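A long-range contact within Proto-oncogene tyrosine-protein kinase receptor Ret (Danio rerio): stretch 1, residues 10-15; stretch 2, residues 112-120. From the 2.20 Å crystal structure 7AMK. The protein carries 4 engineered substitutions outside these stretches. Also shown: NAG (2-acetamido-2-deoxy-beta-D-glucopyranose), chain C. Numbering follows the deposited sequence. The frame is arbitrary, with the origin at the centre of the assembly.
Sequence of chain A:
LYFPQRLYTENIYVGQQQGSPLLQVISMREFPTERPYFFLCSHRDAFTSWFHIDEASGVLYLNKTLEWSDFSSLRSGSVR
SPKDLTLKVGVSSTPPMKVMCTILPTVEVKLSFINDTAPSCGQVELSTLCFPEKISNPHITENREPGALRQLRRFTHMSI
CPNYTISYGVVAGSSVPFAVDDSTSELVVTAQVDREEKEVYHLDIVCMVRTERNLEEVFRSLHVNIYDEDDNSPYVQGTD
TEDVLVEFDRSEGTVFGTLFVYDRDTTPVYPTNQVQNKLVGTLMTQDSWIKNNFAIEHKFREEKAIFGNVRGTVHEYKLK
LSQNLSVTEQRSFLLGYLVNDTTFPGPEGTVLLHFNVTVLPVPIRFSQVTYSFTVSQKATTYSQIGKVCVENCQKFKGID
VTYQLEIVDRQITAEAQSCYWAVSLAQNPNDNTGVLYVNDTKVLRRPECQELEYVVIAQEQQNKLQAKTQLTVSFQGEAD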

# COMPACT_ATOMS: atom_id res chain seq x y z
N GLU A 10 -14.13 49.36 22.94
CA GLU A 10 -14.75 50.19 23.96
C GLU A 10 -15.82 51.04 23.30
O GLU A 10 -15.88 51.15 22.07
N ASN A 11 -16.68 51.60 24.14
CA ASN A 11 -17.68 52.56 23.71
C ASN A 11 -17.20 53.97 24.04
O ASN A 11 -16.50 54.19 25.03
N ILE A 12 -17.57 54.91 23.19
CA ILE A 12 -17.34 56.32 23.44
C ILE A 12 -18.67 57.02 23.23
O ILE A 12 -19.52 56.59 22.44
N TYR A 13 -18.85 58.12 23.96
CA TYR A 13 -20.12 58.82 24.01
C TYR A 13 -19.94 60.27 23.61
O TYR A 13 -18.87 60.85 23.79
N VAL A 14 -21.03 60.85 23.07
CA VAL A 14 -21.13 62.30 22.94
C VAL A 14 -20.96 62.93 24.31
O VAL A 14 -21.44 62.41 25.33
N GLY A 15 -20.24 64.05 24.36
CA GLY A 15 -19.97 64.74 25.60
C GLY A 15 -18.77 64.23 26.38
O GLY A 15 -18.29 64.93 27.27
N SER A 112 -16.85 51.91 19.58
CA SER A 112 -18.25 52.04 19.19
C SER A 112 -18.71 53.40 19.67
O SER A 112 -18.75 53.67 20.87
N PHE A 113 -19.05 54.25 18.71
CA PHE A 113 -19.44 55.62 18.99
C PHE A 113 -20.96 55.61 19.11
O PHE A 113 -21.67 55.43 18.11
N ILE A 114 -21.45 55.77 20.33
CA ILE A 114 -22.88 55.75 20.61
C ILE A 114 -23.40 57.18 20.57
O ILE A 114 -22.83 58.07 21.21
N ASN A 115 -24.48 57.39 19.82
CA ASN A 115 -25.05 58.72 19.61
C ASN A 115 -25.90 59.13 20.83
O ASN A 115 -27.08 59.41 20.73
N ASP A 116 -25.26 59.17 21.99
CA ASP A 116 -25.94 59.63 23.20
C ASP A 116 -24.88 60.03 24.22
O ASP A 116 -23.70 59.74 24.04
N THR A 117 -25.32 60.74 25.25
CA THR A 117 -24.43 61.05 26.36
C THR A 117 -24.20 59.81 27.23
O THR A 117 -24.95 58.83 27.17
N ALA A 118 -23.12 59.84 28.02
CA ALA A 118 -22.74 58.68 28.81
C ALA A 118 -23.83 58.33 29.81
O ALA A 118 -24.56 59.20 30.30
N PRO A 119 -23.98 57.05 30.14
CA PRO A 119 -24.92 56.66 31.19
C PRO A 119 -24.49 57.20 32.54
O PRO A 119 -23.31 57.44 32.80
N SER A 120 -25.48 57.41 33.41
CA SER A 120 -25.23 57.82 34.79
C SER A 120 -24.74 56.63 35.62
O SER A 120 -25.05 55.47 35.33

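The two stretches run side by side as parallel strands, their N-to-C directions 30° apart. The bridged pair Asn11 and Ser112 puts its side chains on one face, and Ile12 with Phe113 on the reverse. At Ser112 the backbone sets the register, Ser112 N donating to Glu10 O at 2.8 Å and Ser112 O accepting from Ile12 N at 2.9 Å, both bonds near linear. The Ser112 side chain (m) places CB 3.5 Å from OD1 of Asn11, itself an m rotamer. Its hydroxyl is hydrogen-bonded to a water 2.8 Å from Ser112 OG, which also donates to Glu10 O at 3.3 Å and so bridges the strands; OG is also bonded elsewhere in the structure.

Phe113 adopts t, and its CB leaves on the face shared with Ile12, yet the ring end comes nearer to stretch 1. Phe113 CD1 lies 4.0 Å from CG1 of Ile12 (p, t), and Phe113 CE1 lies 3.8 Å from CG2 of Val14 (t). The ring presents its edge to the stretch 1 backbone, with Ile12 O 3.6 Å from Phe113 CD1 and near the ring plane.

Ile114 N donates to Ile12 O at 3.0 Å with an angle of 167°. The Ile114 side chain (m, t) extends CD1 to 3.4 Å from CE1 of Tyr13 and 3.8 Å from CB of Asn11.

At Asn115 the chain begins to turn a corner, and CA-to-CB points away. The t side chain nevertheless brings OD1 to 4.3 Å from Val14 CG2, while ND2 is bonded covalently to C1 of NAG at 1.4 Å, the signature of an N-linked glycan. The Asp116 side chain (t) also leaves the interface; its OD1 accepts from Thr117 N at 2.6 Å. Its contribution across the contact is the carbonyl: Asp116 O receives a weak bond from Val14 N at 3.0 Å, bent to 124°, and sits 3.4 Å from Tyr13 CB at the ring's edge.

Thr117 (p) points away overall, but its CA approaches Val14 O at 3.4 Å, with an angle of 170° at the hydrogen. A second water links Val14 to Ala118, donating to Val14 O at 2.8 Å and accepting from Ala118 N at 2.8 Å.

Ala118 and Pro119 cover one face of the Tyr13 ring, whose m rotamer carries it alongside them. Ala118 CA and Pro119 CD each lie 3.9 Å from the centroid of the Tyr13 ring and 23° off its normal, the geometry of paired CH-pi contacts. Ser120 is beyond reach.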

# COMPACT_ATOMS: atom_id res chain seq x y z
CB GLU A 10 -13.72 51.07 24.68
CG GLU A 10 -13.29 50.55 26.06
CD GLU A 10 -14.43 50.56 27.11
OE1 GLU A 10 -15.58 50.96 26.79
OE2 GLU A 10 -14.16 50.16 28.26
CB ASN A 11 -19.02 52.30 24.42
CG ASN A 11 -19.46 50.86 24.30
OD1 ASN A 11 -19.45 50.30 23.20
ND2 ASN A 11 -19.81 50.25 25.42
CB ILE A 12 -16.23 56.92 22.53
CG1 ILE A 12 -16.54 56.68 21.05
CG2 ILE A 12 -14.86 56.38 22.90
CD1 ILE A 12 -15.51 57.31 20.11
CB TYR A 13 -20.73 58.75 25.41
CG TYR A 13 -21.02 57.35 25.85
CD1 TYR A 13 -22.25 56.77 25.57
CD2 TYR A 13 -20.08 56.60 26.54
CE1 TYR A 13 -22.53 55.48 25.96
CE2 TYR A 13 -20.35 55.30 26.94
CZ TYR A 13 -21.59 54.75 26.65
OH TYR A 13 -21.90 53.47 27.03
CB VAL A 14 -22.48 62.69 22.30
CG1 VAL A 14 -22.60 64.22 22.08
CG2 VAL A 14 -22.69 61.94 20.98
CB SER A 112 -19.11 50.93 19.79
OG SER A 112 -18.75 49.68 19.24
CB PHE A 113 -18.94 56.55 17.89
CG PHE A 113 -19.10 58.01 18.19
CD1 PHE A 113 -19.67 58.43 19.38
CD2 PHE A 113 -18.69 58.97 17.27
CE1 PHE A 113 -19.81 59.79 19.65
CE2 PHE A 113 -18.84 60.33 17.54
CZ PHE A 113 -19.41 60.74 18.72
CB ILE A 114 -23.15 55.11 21.99
CG1 ILE A 114 -22.53 53.71 22.07
CG2 ILE A 114 -24.65 55.07 22.28
CD1 ILE A 114 -22.58 53.14 23.45
CB ASN A 115 -25.87 58.71 18.32
CG ASN A 115 -26.46 60.07 17.97
OD1 ASN A 115 -25.88 61.13 18.23
ND2 ASN A 115 -27.63 60.04 17.35
CB ASP A 116 -26.87 58.54 23.76
CG ASP A 116 -27.79 59.03 24.89
OD1 ASP A 116 -27.88 60.25 25.16
OD2 ASP A 116 -28.43 58.17 25.53
CB THR A 117 -24.99 62.21 27.21
OG1 THR A 117 -26.40 62.03 27.42
CG2 THR A 117 -24.75 63.56 26.52
CB ALA A 118 -21.44 58.93 29.55
CB PRO A 119 -24.87 55.13 31.16
CG PRO A 119 -23.48 54.83 30.71
CD PRO A 119 -23.15 55.91 29.69
CB SER A 120 -26.51 58.39 35.41
OG SER A 120 -26.26 58.84 36.73
C1 NAG C . -28.29 61.24 16.94
C2 NAG C . -29.42 60.94 15.96
C3 NAG C . -30.11 62.22 15.54
C4 NAG C . -30.50 63.07 16.74
C5 NAG C . -29.33 63.23 17.70
C6 NAG C . -29.71 63.91 18.99
C7 NAG C . -28.95 58.89 14.68
C8 NAG C . -28.40 58.34 13.40
N2 NAG C . -28.92 60.22 14.80
O3 NAG C . -31.26 61.87 14.78
O4 NAG C . -30.88 64.37 16.30
O5 NAG C . -28.80 61.94 18.05
O6 NAG C . -30.42 63.02 19.83
O7 NAG C . -29.37 58.17 15.58
O HOH W 1 -16.42 48.51 20.23
O HOH W 2 -21.16 61.85 28.05